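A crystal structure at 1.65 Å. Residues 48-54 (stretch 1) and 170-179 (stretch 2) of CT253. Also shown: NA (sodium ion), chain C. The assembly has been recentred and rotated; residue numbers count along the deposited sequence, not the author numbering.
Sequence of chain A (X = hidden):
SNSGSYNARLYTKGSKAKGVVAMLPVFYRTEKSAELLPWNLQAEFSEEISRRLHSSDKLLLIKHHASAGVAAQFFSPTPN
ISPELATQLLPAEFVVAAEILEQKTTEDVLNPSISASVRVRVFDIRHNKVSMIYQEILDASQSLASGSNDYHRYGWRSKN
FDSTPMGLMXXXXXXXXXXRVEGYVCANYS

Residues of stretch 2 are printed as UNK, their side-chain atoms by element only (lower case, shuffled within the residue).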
ATOM      1  N   GLU A  48       1.611   7.652  -0.862  1.00 29.23           N
ATOM      2  CA  GLU A  48       0.235   8.005  -0.553  1.00 30.35           C
ATOM      3  C   GLU A  48      -0.305   7.174   0.606  1.00 24.07           C
ATOM      4  O   GLU A  48      -1.056   7.690   1.444  1.00 26.78           O
ATOM      5  CB  GLU A  48      -0.636   7.843  -1.802  1.00 29.60           C
ATOM      6  CG  GLU A  48      -0.350   8.876  -2.908  1.00 30.56           C
ATOM      7  CD  GLU A  48      -0.742  10.300  -2.515  1.00 41.50           C
ATOM      8  OE1 GLU A  48      -1.645  10.471  -1.659  1.00 39.02           O
ATOM      9  OE2 GLU A  48      -0.155  11.256  -3.058  1.00 38.62           O
ATOM     10  N   ILE A  49       0.069   5.900   0.680  1.00 24.87           N
ATOM     11  CA  ILE A  49      -0.344   5.103   1.829  1.00 26.27           C
ATOM     12  C   ILE A  49       0.403   5.561   3.066  1.00 26.07           C
ATOM     13  O   ILE A  49      -0.186   5.703   4.143  1.00 25.97           O
ATOM     14  CB  ILE A  49      -0.142   3.600   1.562  1.00 24.51           C
ATOM     15  CG1 ILE A  49      -1.054   3.164   0.421  1.00 27.08           C
ATOM     16  CG2 ILE A  49      -0.423   2.813   2.823  1.00 28.80           C
ATOM     17  CD1 ILE A  49      -0.619   1.844  -0.224  1.00 27.47           C
ATOM     18  N   SER A  50       1.695   5.833   2.928  1.00 26.30           N
ATOM     19  CA  SER A  50       2.459   6.303   4.082  1.00 24.07           C
ATOM     20  C   SER A  50       1.894   7.607   4.618  1.00 25.78           C
ATOM     21  O   SER A  50       1.736   7.769   5.832  1.00 26.85           O
ATOM     22  CB  SER A  50       3.942   6.450   3.710  1.00 27.53           C
ATOM     23  OG  SER A  50       4.697   7.032   4.802  1.00 30.70           O
ATOM     24  N   ARG A  51       1.565   8.556   3.736  1.00 26.96           N
ATOM     25  CA  ARG A  51       1.007   9.813   4.213  1.00 24.86           C
ATOM     26  C   ARG A  51      -0.281   9.581   5.006  1.00 29.08           C
ATOM     27  O   ARG A  51      -0.555  10.267   5.996  1.00 30.05           O
ATOM     28  CB  ARG A  51       0.735  10.771   3.050  1.00 29.46           C
ATOM     29  CG  ARG A  51       1.969  11.453   2.509  1.00 33.18           C
ATOM     30  CD  ARG A  51       1.630  12.323   1.303  1.00 39.86           C
ATOM     31  NE  ARG A  51       2.808  12.958   0.736  1.00 33.19           N
ATOM     32  CZ  ARG A  51       3.302  14.123   1.145  1.00 37.96           C
ATOM     33  NH1 ARG A  51       2.737  14.788   2.131  1.00 40.99           N
ATOM     34  NH2 ARG A  51       4.371  14.625   0.555  1.00 38.97           N
ATOM     35  N   ARG A  52      -1.099   8.635   4.566  1.00 26.34           N
ATOM     36  CA  ARG A  52      -2.368   8.383   5.244  1.00 28.53           C
ATOM     37  C   ARG A  52      -2.201   7.623   6.551  1.00 27.49           C
ATOM     38  O   ARG A  52      -3.007   7.814   7.476  1.00 30.50           O
ATOM     39  CB  ARG A  52      -3.298   7.637   4.289  1.00 30.87           C
ATOM     40  CG  ARG A  52      -3.872   8.548   3.196  1.00 35.13           C
ATOM     41  CD  ARG A  52      -4.659   7.751   2.161  1.00 36.51           C
ATOM     42  NE  ARG A  52      -5.328   8.626   1.197  1.00 39.25           N
ATOM     43  CZ  ARG A  52      -4.722   9.206   0.164  1.00 45.36           C
ATOM     44  NH1 ARG A  52      -3.417   9.014  -0.051  1.00 35.89           N
ATOM     45  NH2 ARG A  52      -5.418   9.990  -0.651  1.00 71.22           N
ATOM     46  N   LEU A  53      -1.215   6.731   6.637  1.00 28.38           N
ATOM     47  CA  LEU A  53      -0.956   6.082   7.917  1.00 24.74           C
ATOM     48  C   LEU A  53      -0.395   7.095   8.893  1.00 25.57           C
ATOM     49  O   LEU A  53      -0.722   7.069  10.088  1.00 27.13           O
ATOM     50  CB  LEU A  53       0.007   4.915   7.726  1.00 23.50           C
ATOM     51  CG  LEU A  53      -0.464   3.760   6.853  1.00 25.01           C
ATOM     52  CD1 LEU A  53       0.697   2.771   6.650  1.00 25.92           C
ATOM     53  CD2 LEU A  53      -1.614   3.060   7.500  1.00 28.15           C
ATOM     54  N   HIS A  54       0.430   8.022   8.385  1.00 26.21           N
ATOM     55  CA  HIS A  54       0.943   9.126   9.204  1.00 26.56           C
ATOM     56  C   HIS A  54      -0.202  10.008   9.702  1.00 28.42           C
ATOM     57  O   HIS A  54      -0.319  10.282  10.903  1.00 30.16           O
ATOM     58  CB  HIS A  54       1.958   9.930   8.374  1.00 27.61           C
ATOM     59  CG  HIS A  54       2.532  11.107   9.076  1.00 30.07           C
ATOM     60  ND1 HIS A  54       2.974  12.220   8.407  1.00 34.86           N
ATOM     61  CD2 HIS A  54       2.711  11.361  10.391  1.00 33.86           C
ATOM     62  CE1 HIS A  54       3.411  13.110   9.278  1.00 35.06           C
ATOM     63  NE2 HIS A  54       3.255  12.616  10.490  1.00 33.91           N
ATOM     64  N   UNK A 170      -7.315   5.814  -7.695  1.00 28.22           N
ATOM     65  CA  UNK A 170      -6.285   5.675  -6.663  1.00 29.58           C
ATOM     66  C   UNK A 170      -6.752   6.202  -5.316  1.00 31.52           C
ATOM     67  O   UNK A 170      -6.516   5.572  -4.277  1.00 31.06           O
ATOM     68  n   UNK A 170      -3.437   4.361  -9.683  1.00 28.69           N
ATOM     69  c   UNK A 170      -5.025   6.406  -7.090  1.00 31.44           C
ATOM     70  n   UNK A 170      -3.016   6.138  -8.569  1.00 26.40           N
ATOM     71  c   UNK A 170      -4.500   4.563  -8.845  1.00 28.00           C
ATOM     72  c   UNK A 170      -2.548   5.320  -9.493  1.00 30.91           C
ATOM     73  c   UNK A 170      -4.238   5.688  -8.133  1.00 27.25           C
ATOM     74  N   UNK A 171      -7.369   7.382  -5.310  1.00 35.70           N
ATOM     75  CA  UNK A 171      -7.803   7.996  -4.062  1.00 34.86           C
ATOM     76  C   UNK A 171      -8.741   7.069  -3.297  1.00 33.35           C
ATOM     77  O   UNK A 171      -8.574   6.854  -2.090  1.00 34.37           O
ATOM     78  o   UNK A 171     -10.397  11.474  -4.337  1.00 70.64           O
ATOM     79  c   UNK A 171      -8.740  10.202  -3.190  1.00 53.89           C
ATOM     80  c   UNK A 171      -9.417  11.488  -3.593  1.00 61.79           C
ATOM     81  n   UNK A 171      -8.892  12.610  -3.122  1.00 74.40           N
ATOM     82  c   UNK A 171      -8.468   9.335  -4.380  1.00 41.79           C
ATOM     83  N   UNK A 172      -9.706   6.471  -3.990  1.00 33.44           N
ATOM     84  CA  UNK A 172     -10.647   5.597  -3.291  1.00 38.54           C
ATOM     85  C   UNK A 172      -9.931   4.358  -2.767  1.00 34.68           C
ATOM     86  O   UNK A 172     -10.197   3.900  -1.646  1.00 35.53           O
ATOM     87  c   UNK A 172     -12.825   6.315  -4.449  1.00 46.28           C
ATOM     88  n   UNK A 172     -13.979   4.825  -6.008  1.00 42.55           N
ATOM     89  n   UNK A 172     -13.970   6.485  -7.613  1.00 47.99           N
ATOM     90  c   UNK A 172     -11.810   5.201  -4.206  1.00 42.04           C
ATOM     91  c   UNK A 172     -13.859   5.199  -7.280  1.00 48.96           C
ATOM     92  c   UNK A 172     -14.179   5.749  -4.905  1.00 57.77           C
ATOM     93  n   UNK A 172     -13.657   4.282  -8.219  1.00 44.06           N
ATOM     94  N   UNK A 173      -9.019   3.810  -3.568  1.00 31.48           N
ATOM     95  CA  UNK A 173      -8.270   2.632  -3.160  1.00 28.44           C
ATOM     96  C   UNK A 173      -7.381   2.921  -1.956  1.00 30.28           C
ATOM     97  O   UNK A 173      -7.326   2.114  -1.016  1.00 30.93           O
ATOM     98  c   UNK A 173      -7.573  -0.325  -3.769  1.00 31.86           C
ATOM     99  c   UNK A 173      -5.985   0.529  -5.512  1.00 35.93           C
ATOM    100  c   UNK A 173      -6.687   0.835  -4.191  1.00 30.18           C
ATOM    101  c   UNK A 173      -7.457   2.133  -4.347  1.00 31.00           C
ATOM    102  N   UNK A 174      -6.663   4.056  -1.958  1.00 30.21           N
ATOM    103  CA  UNK A 174      -5.804   4.372  -0.819  1.00 26.98           C
ATOM    104  C   UNK A 174      -6.647   4.534   0.440  1.00 30.86           C
ATOM    105  O   UNK A 174      -6.262   4.073   1.519  1.00 29.48           O
ATOM    106  c   UNK A 174      -2.397   5.639  -4.412  1.00 30.34           C
ATOM    107  c   UNK A 174      -4.101   5.628  -2.230  1.00 26.30           C
ATOM    108  c   UNK A 174      -2.607   4.481  -3.709  1.00 27.40           C
ATOM    109  c   UNK A 174      -3.449   4.486  -2.613  1.00 27.04           C
ATOM    110  c   UNK A 174      -3.018   6.784  -4.043  1.00 30.48           C
ATOM    111  c   UNK A 174      -3.877   6.787  -2.948  1.00 29.43           C
ATOM    112  c   UNK A 174      -5.012   5.658  -1.045  1.00 29.81           C
ATOM    113  N   UNK A 175      -7.803   5.189   0.312  1.00 29.21           N
ATOM    114  CA  UNK A 175      -8.681   5.359   1.463  1.00 32.36           C
ATOM    115  C   UNK A 175      -9.124   4.014   2.019  1.00 34.53           C
ATOM    116  O   UNK A 175      -9.102   3.809   3.239  1.00 32.23           O
ATOM    117  n   UNK A 175     -10.806   9.656  -0.015  1.00 96.34           N
ATOM    118  n   UNK A 175     -11.274  11.499  -1.299  1.00121.84           N
ATOM    119  n   UNK A 175     -12.219   9.480  -1.834  1.00101.22           N
ATOM    120  c   UNK A 175      -9.637   7.642   0.838  1.00 72.44           C
ATOM    121  c   UNK A 175     -10.928   8.256   0.357  1.00 89.45           C
ATOM    122  c   UNK A 175     -11.438  10.211  -1.045  1.00105.62           C
ATOM    123  c   UNK A 175      -9.899   6.181   1.073  1.00 38.08           C
ATOM    124  N   UNK A 176      -9.470   3.068   1.140  1.00 30.74           N
ATOM    125  CA  UNK A 176      -9.934   1.762   1.602  1.00 35.22           C
ATOM    126  C   UNK A 176      -8.804   0.972   2.240  1.00 32.09           C
ATOM    127  O   UNK A 176      -9.016   0.269   3.239  1.00 34.35           O
ATOM    128  o   UNK A 176     -13.054  -1.688   0.291  1.00 47.65           O
ATOM    129  o   UNK A 176     -11.515  -1.332  -1.201  1.00 46.37           O
ATOM    130  c   UNK A 176     -10.544   0.938   0.463  1.00 34.46           C
ATOM    131  c   UNK A 176     -11.169  -0.379   0.984  1.00 35.46           C
ATOM    132  c   UNK A 176     -11.966  -1.179  -0.061  1.00 40.76           C
ATOM    133  N   UNK A 177      -7.606   1.050   1.663  1.00 26.00           N
ATOM    134  CA  UNK A 177      -6.477   0.311   2.211  1.00 27.70           C
ATOM    135  C   UNK A 177      -6.248   0.734   3.657  1.00 30.55           C
ATOM    136  O   UNK A 177      -6.112  -0.099   4.561  1.00 31.95           O
ATOM    137  c   UNK A 177      -4.004   0.103   2.112  1.00 29.02           C
ATOM    138  c   UNK A 177      -5.331  -0.211   0.011  1.00 25.93           C
ATOM    139  c   UNK A 177      -4.298   0.254  -1.007  1.00 29.05           C
ATOM    140  c   UNK A 177      -5.223   0.535   1.352  1.00 27.75           C
ATOM    141  N   UNK A 178      -6.200   2.043   3.895  1.00 28.91           N
ATOM    142  CA  UNK A 178      -5.877   2.505   5.237  1.00 26.89           C
ATOM    143  C   UNK A 178      -7.031   2.242   6.193  1.00 29.00           C
ATOM    144  O   UNK A 178      -6.796   1.904   7.357  1.00 31.62           O
ATOM    145  c   UNK A 178      -5.348   4.525   6.617  1.00 31.05           C
ATOM    146  c   UNK A 178      -5.467   3.982   5.211  1.00 27.99           C
ATOM    147  c   UNK A 178      -4.136   4.135   4.496  1.00 31.42           C
ATOM    148  N   UNK A 179      -8.281   2.325   5.727  1.00 29.51           N
ATOM    149  CA  UNK A 179      -9.407   2.026   6.609  1.00 31.25           C
ATOM    150  C   UNK A 179      -9.357   0.582   7.085  1.00 31.20           C
ATOM    151  O   UNK A 179      -9.637   0.300   8.261  1.00 35.13           O
ATOM    152  c   UNK A 179     -10.741   2.293   5.899  1.00 35.24           C
TER
HETATM  153 NA    NA C 301      -0.535   8.217  12.270  1.00 28.28          NA
HETATM  154  O   HOH W   1       2.038   8.442  12.630  1.00 25.32           O
HETATM  155  O   HOH W   2       0.088   9.758  14.192  1.00 30.65           O

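Position 170 carries one carbon followed by a five-membered ring of three carbons and two nitrogens. CB of position 170 comes no nearer to stretch 1 than 6.7 Å, from Glu48 CG, and the ring makes no contact there; both nitrogens are hydrogen-bonded elsewhere in the structure. An imidazole identifies His170. Position 171 has three carbons in a row, the third bearing one oxygen and one nitrogen, although element labels alone separate this amide from a carboxylate. Its second carbon lies 4.2 Å from Arg52 NH2. This is Gln171, and the carbon is CG.

At position 172, three carbons lead to a nitrogen and then to a carbon carrying two more nitrogens. This guanidinium chain has its CA-to-CB bond directed away from stretch 1 and touches nothing there: Arg172. Position 173 holds four carbons forked at the second, again without a contact to stretch 1, which defines Leu173.

Position 174 presents one carbon and then a ring of six carbons, with no heteroatom. The CA-to-CB bond points toward stretch 1, and Glu48 CB rests over one face of the ring, 3.7 Å from its centroid and 24° off the normal, as a CH-pi contact. The residue is Phe174. Its CD1 also packs 4.1 Å from Ile49 CG1, while its CD2 lies 3.7 Å from Arg52 NH1, over one face of the guanidinium.

Position 175 repeats the pattern of three carbons, a nitrogen and a carbon with two further nitrogens. The chain is poorly ordered and its CA-to-CB bond points away, yet its second carbon comes within 4.4 Å of Arg52 NE. It is Arg175, with CG making this marginal approach. Position 176 has three carbons, the third ending in two oxygens; this carboxylate does not reach stretch 1 and belongs to Glu176.

Position 177 has four carbons forked at the first, one arm being two carbons long. That branching marks Ile177; the tip of its longer arm, CD1, meets Ile49 CD1 at 4.1 Å. Position 178 has a single carbon bearing two others, a compact fork whose CA-to-CB bond points toward stretch 1. One branch lies 3.6 Å from Arg52 CB and 4.1 Å from Leu53 CD2; this is Val178, and the branch is CG2. Position 179 has one side-chain carbon and no contact: Ala179.

The helices cross at -47°, with their axes 9.8 Å apart at closest approach, and bury 424 Å² in total. No hydrogen bond joins them; the contact depends on packing. Ile49 and Leu53 supply apolar surface to Phe174, Ile177 and Val178, while Arg52 acts as a knob among Phe174, Val178, Arg175 and Gln171. Its charge is met within its own helix: Arg52 NH1 donates to Glu48 O at 3.1 Å and forms a salt bridge with Glu48 OE1 at 2.8 Å. These bonds tie the guanidinium back one helical turn, where it and Glu48 CB both pack against Phe174.

Stretch 2 (170-179) HQRLFREIVA
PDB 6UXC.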